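Local coordinates for protein ubiquinol-cytochrome C chaperone (Brucella abortus NCTC 8038, PDB 6RWT) that probably acts as a Cbp3-type assembly chaperone that binds newly made cytochrome b on its way into respiratory complex III, at residues L90-D94 / Q95-K99; D157-R160 / E161-D164. All coordinates share one frame; numbering follows the deposited sequence.

Contact 1. Residues L90-D94 / Q95-K99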
loop_
_atom_site.group_PDB
_atom_site.type_symbol
_atom_site.label_atom_id
_atom_site.label_comp_id
_atom_site.label_asym_id
_atom_site.label_seq_id
_atom_site.Cartn_x
_atom_site.Cartn_y
_atom_site.Cartn_z
ATOM N N LEU A 90 -6.601 -5.433 18.847
ATOM C CA LEU A 90 -7.318 -6.722 18.902
ATOM C C LEU A 90 -6.807 -7.688 19.987
ATOM O O LEU A 90 -7.190 -8.865 20.003
ATOM C CB LEU A 90 -7.225 -7.415 17.539
ATOM C CG LEU A 90 -7.729 -6.628 16.324
ATOM C CD1 LEU A 90 -7.474 -7.419 15.048
ATOM C CD2 LEU A 90 -9.203 -6.273 16.448
ATOM N N GLY A 91 -5.957 -7.201 20.885
ATOM C CA GLY A 91 -5.341 -8.048 21.915
ATOM C C GLY A 91 -4.235 -8.977 21.422
ATOM O O GLY A 91 -3.888 -9.939 22.116
ATOM N N ILE A 92 -3.673 -8.694 20.244
ATOM C CA ILE A 92 -2.547 -9.455 19.690
ATOM C C ILE A 92 -1.265 -8.694 20.038
ATOM O O ILE A 92 -0.776 -7.864 19.259
ATOM C CB ILE A 92 -2.692 -9.694 18.165
ATOM C CG1 ILE A 92 -3.983 -10.468 17.863
ATOM C CG2 ILE A 92 -1.484 -10.461 17.604
ATOM C CD1 ILE A 92 -4.357 -10.525 16.392
ATOM N N GLY A 93 -0.758 -8.965 21.240
ATOM C CA GLY A 93 0.533 -8.452 21.712
ATOM C C GLY A 93 1.597 -9.529 21.632
ATOM O O GLY A 93 1.427 -10.535 20.948
ATOM N N ASP A 94 2.696 -9.329 22.346
ATOM C CA ASP A 94 3.782 -10.319 22.353
ATOM C C ASP A 94 3.507 -11.551 23.228
ATOM O O ASP A 94 4.164 -12.575 23.044
ATOM C CB ASP A 94 5.105 -9.654 22.725
ATOM C CG ASP A 94 5.511 -8.581 21.721
ATOM O OD1 ASP A 94 5.407 -8.828 20.501
ATOM O OD2 ASP A 94 5.918 -7.482 22.147
ATOM N N GLN A 95 2.531 -11.468 24.138
ATOM C CA GLN A 95 2.123 -12.614 24.972
ATOM C C GLN A 95 1.586 -13.767 24.114
ATOM O O GLN A 95 0.537 -13.645 23.478
ATOM C CB GLN A 95 1.059 -12.190 26.001
ATOM C CG GLN A 95 0.755 -13.234 27.075
ATOM C CD GLN A 95 -0.279 -14.273 26.655
ATOM O OE1 GLN A 95 -1.352 -13.934 26.153
ATOM N NE2 GLN A 95 0.040 -15.546 26.869
ATOM N N GLY A 96 2.320 -14.879 24.089
ATOM C CA GLY A 96 1.961 -16.025 23.249
ATOM C C GLY A 96 2.178 -15.834 21.751
ATOM O O GLY A 96 1.793 -16.706 20.963
ATOM N N VAL A 97 2.791 -14.711 21.352
ATOM C CA VAL A 97 3.101 -14.427 19.942
ATOM C C VAL A 97 4.548 -13.911 19.847
ATOM O O VAL A 97 4.793 -12.725 19.598
ATOM C CB VAL A 97 2.119 -13.425 19.281
ATOM C CG1 VAL A 97 2.290 -13.452 17.765
ATOM C CG2 VAL A 97 0.672 -13.748 19.636
ATOM N N PRO A 98 5.521 -14.811 20.050
ATOM C CA PRO A 98 6.909 -14.434 19.809
ATOM C C PRO A 98 7.152 -14.127 18.328
ATOM O O PRO A 98 6.402 -14.606 17.454
ATOM C CB PRO A 98 7.699 -15.674 20.255
ATOM C CG PRO A 98 6.723 -16.791 20.203
ATOM C CD PRO A 98 5.409 -16.185 20.574
ATOM N N LYS A 99 8.170 -13.313 18.067
ATOM C CA LYS A 99 8.541 -12.896 16.711
ATOM C C LYS A 99 7.368 -12.230 15.960
ATOM O O LYS A 99 7.255 -12.365 14.736
ATOM C CB LYS A 99 9.088 -14.086 15.898
ATOM C CG LYS A 99 10.262 -14.834 16.527
ATOM C CD LYS A 99 10.784 -15.902 15.569
ATOM C CE LYS A 99 12.181 -16.391 15.918
ATOM N NZ LYS A 99 12.152 -17.453 16.958
HETATM O O HOH W 1 -0.658 -11.080 23.263
HETATM O O HOH W 2 6.973 -10.823 19.865
#

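Contact 2. Residues D157-R160 / E161-D164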
loop_
_atom_site.group_PDB
_atom_site.type_symbol
_atom_site.label_atom_id
_atom_site.label_comp_id
_atom_site.label_asym_id
_atom_site.label_seq_id
_atom_site.Cartn_x
_atom_site.Cartn_y
_atom_site.Cartn_z
ATOM N N ASP A 157 -0.286 2.406 -13.495
ATOM C CA ASP A 157 -0.009 3.261 -14.659
ATOM C C ASP A 157 0.205 4.723 -14.249
ATOM O O ASP A 157 1.171 5.344 -14.669
ATOM C CB ASP A 157 -1.136 3.154 -15.699
ATOM C CG ASP A 157 -1.171 1.795 -16.414
ATOM O OD1 ASP A 157 -0.225 0.988 -16.280
ATOM O OD2 ASP A 157 -2.161 1.537 -17.138
ATOM N N CYS A 158 -0.679 5.253 -13.406
ATOM C CA CYS A 158 -0.561 6.635 -12.924
ATOM C C CYS A 158 0.730 6.887 -12.146
ATOM O O CYS A 158 1.457 7.846 -12.420
ATOM C CB CYS A 158 -1.769 6.995 -12.059
ATOM S SG CYS A 158 -1.648 8.593 -11.213
ATOM N N LEU A 159 1.018 6.014 -11.187
ATOM C CA LEU A 159 2.244 6.143 -10.396
ATOM C C LEU A 159 3.508 6.122 -11.271
ATOM O O LEU A 159 4.428 6.904 -11.040
ATOM C CB LEU A 159 2.312 5.067 -9.300
ATOM C CG LEU A 159 1.327 5.217 -8.125
ATOM C CD1 LEU A 159 1.261 3.924 -7.324
ATOM C CD2 LEU A 159 1.672 6.393 -7.213
ATOM N N ARG A 160 3.533 5.248 -12.279
ATOM C CA ARG A 160 4.691 5.111 -13.178
ATOM C C ARG A 160 4.985 6.390 -13.966
ATOM O O ARG A 160 6.150 6.707 -14.238
ATOM C CB ARG A 160 4.469 3.947 -14.149
ATOM C CG ARG A 160 5.673 3.609 -15.024
ATOM C CD ARG A 160 5.544 2.216 -15.625
ATOM N NE ARG A 160 4.330 2.083 -16.426
ATOM C CZ ARG A 160 3.832 0.931 -16.894
ATOM N NH1 ARG A 160 4.437 -0.240 -16.662
ATOM N NH2 ARG A 160 2.705 0.953 -17.606
ATOM N N GLU A 161 3.929 7.116 -14.323
ATOM C CA GLU A 161 4.060 8.345 -15.118
ATOM C C GLU A 161 4.483 9.575 -14.309
ATOM O O GLU A 161 4.917 10.569 -14.893
ATOM C CB GLU A 161 2.753 8.642 -15.855
ATOM C CG GLU A 161 2.467 7.698 -17.008
ATOM C CD GLU A 161 1.351 8.212 -17.896
ATOM O OE1 GLU A 161 0.252 8.502 -17.372
ATOM O OE2 GLU A 161 1.576 8.333 -19.117
ATOM N N ILE A 162 4.356 9.524 -12.985
ATOM C CA ILE A 162 4.879 10.596 -12.128
ATOM C C ILE A 162 6.412 10.532 -12.215
ATOM O O ILE A 162 6.990 9.445 -12.128
ATOM C CB ILE A 162 4.411 10.461 -10.649
ATOM C CG1 ILE A 162 2.875 10.463 -10.546
ATOM C CG2 ILE A 162 4.953 11.613 -9.802
ATOM C CD1 ILE A 162 2.319 10.116 -9.172
ATOM N N SER A 163 7.070 11.679 -12.405
ATOM C CA SER A 163 8.537 11.710 -12.452
ATOM C C SER A 163 9.154 11.290 -11.108
ATOM O O SER A 163 8.553 11.501 -10.052
ATOM C CB SER A 163 9.055 13.099 -12.859
ATOM O OG SER A 163 8.885 14.057 -11.825
ATOM N N ASP A 164 10.344 10.690 -11.157
ATOM C CA ASP A 164 11.124 10.405 -9.941
ATOM C C ASP A 164 11.297 11.659 -9.059
ATOM O O ASP A 164 11.184 11.579 -7.831
ATOM C CB ASP A 164 12.510 9.831 -10.291
ATOM C CG ASP A 164 12.471 8.369 -10.755
ATOM O OD1 ASP A 164 11.381 7.788 -10.960
ATOM O OD2 ASP A 164 13.571 7.792 -10.924
#

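Contact 1. Residues L90-D94 / Q95-K99
A type II beta turn from Asp-94 to Val-97 folds the loop between helix 66-89 and helix 100-120 back on itself. Its closing bond runs from Val-97 N to Asp-94 O, 3.1 Å long with an N-H...O angle of 160°. Gly-96, with positive phi, takes the third corner, the usual glycine place in a type II turn. The side chain of Val-97 then comes back against the residues leading into the turn: its CB lies 3.4 Å from Gly-93 O. With CG1 anti to the backbone N (chi1 -166°), CG2 is left beside that N, where it also meets Gly-93 O and reaches the CG2 methyl of Ile-92 in a loose apolar touch at 4.4 Å.

The loop begins where helix 66-89 ends in a Schellman motif with Gly-91 as its C-prime residue, and it runs to Lys-99, the N-cap of the next helix; the turn thus lies within the loop that joins helix 66-89 to helix 100-120. Two waters tie its polar groups together. One accepts from Gly-93 N and donates to Gln-95 O (2.8 Å from the water oxygen), linking the residue just before the turn to the carbonyl of its second residue. The other donates both to Asp-94 OD1, at 2.6 Å, and to Val-97 O, linking the carboxylate to the outgoing chain. Asp-94 OD1 also forms a salt bridge with Arg-100, which probably favours the charged carboxylate and joins the turn to the start of helix 100-120.

Contact 2. Residues D157-R160 / E161-D164
Leu-159 and Ile-162 meet by their methyl ends where helix 145-161 runs out, Leu-159 CD2 lying 4.3 Å from Ile-162 CD1. Ile-162 reaches back along the last turn: with CG1 anti to its carbonyl carbon (chi1 -58°), that branch passes 3.5 Å from Cys-158 O, while its CB comes close to Leu-159 O. Glu-161 makes its contact through the root of its side chain, CG lying 3.6 Å from Asp-157 O. On the outer side Arg-160 bends at chi3 (58°), bringing its guanidinium back along the helix to Asp-157; NH2 is 3.2 Å from OD1 of that aspartate, but the oxygen is well out of the guanidinium plane, so the pair is held by charge and not by a directed N-H.

Over the same residues the backbone bonding shifts from the alpha to the 3-10 pattern. Glu-161 N still donates to Asp-157 O at 3.3 Å, with a second, weak bond to Cys-158 O; Ile-162 N turns to Leu-159 O, also at 3.3 Å, and only weakly to Cys-158 O.

Ser-163 N-caps helix 164-168, its OG taking the N-H of Ala-166. Arg-60, at the end of helix 43-61, binds Leu-159 O, Ile-162 O and the Asp-164 carboxylate, tying helix 43-61 to the junction between helices 145-161 and 164-168, while Cys-158 and Ile-162 both rest on Ser-173 of the following loop.

In the fold
Contacts 1 and 2 are both helix-to-helix connections of a chain built of helices and loops, without strands, and they lie on opposite sides of its centre, 39 Å apart between centres and about 27 Å between nearest atoms. Contact 1 is the more peripheral, 24 Å from the centre of the chain against 15 Å for contact 2. They come in series along the chain; helices 100-120 and 124-135 and most of 145-161 lie between them. Both belong to the part of the chain conserved as ubiquinol-cytochrome C chaperone. A bound magnesium ion lies about 13 Å from the side chain of Ile-92, too far for that side chain to coordinate it.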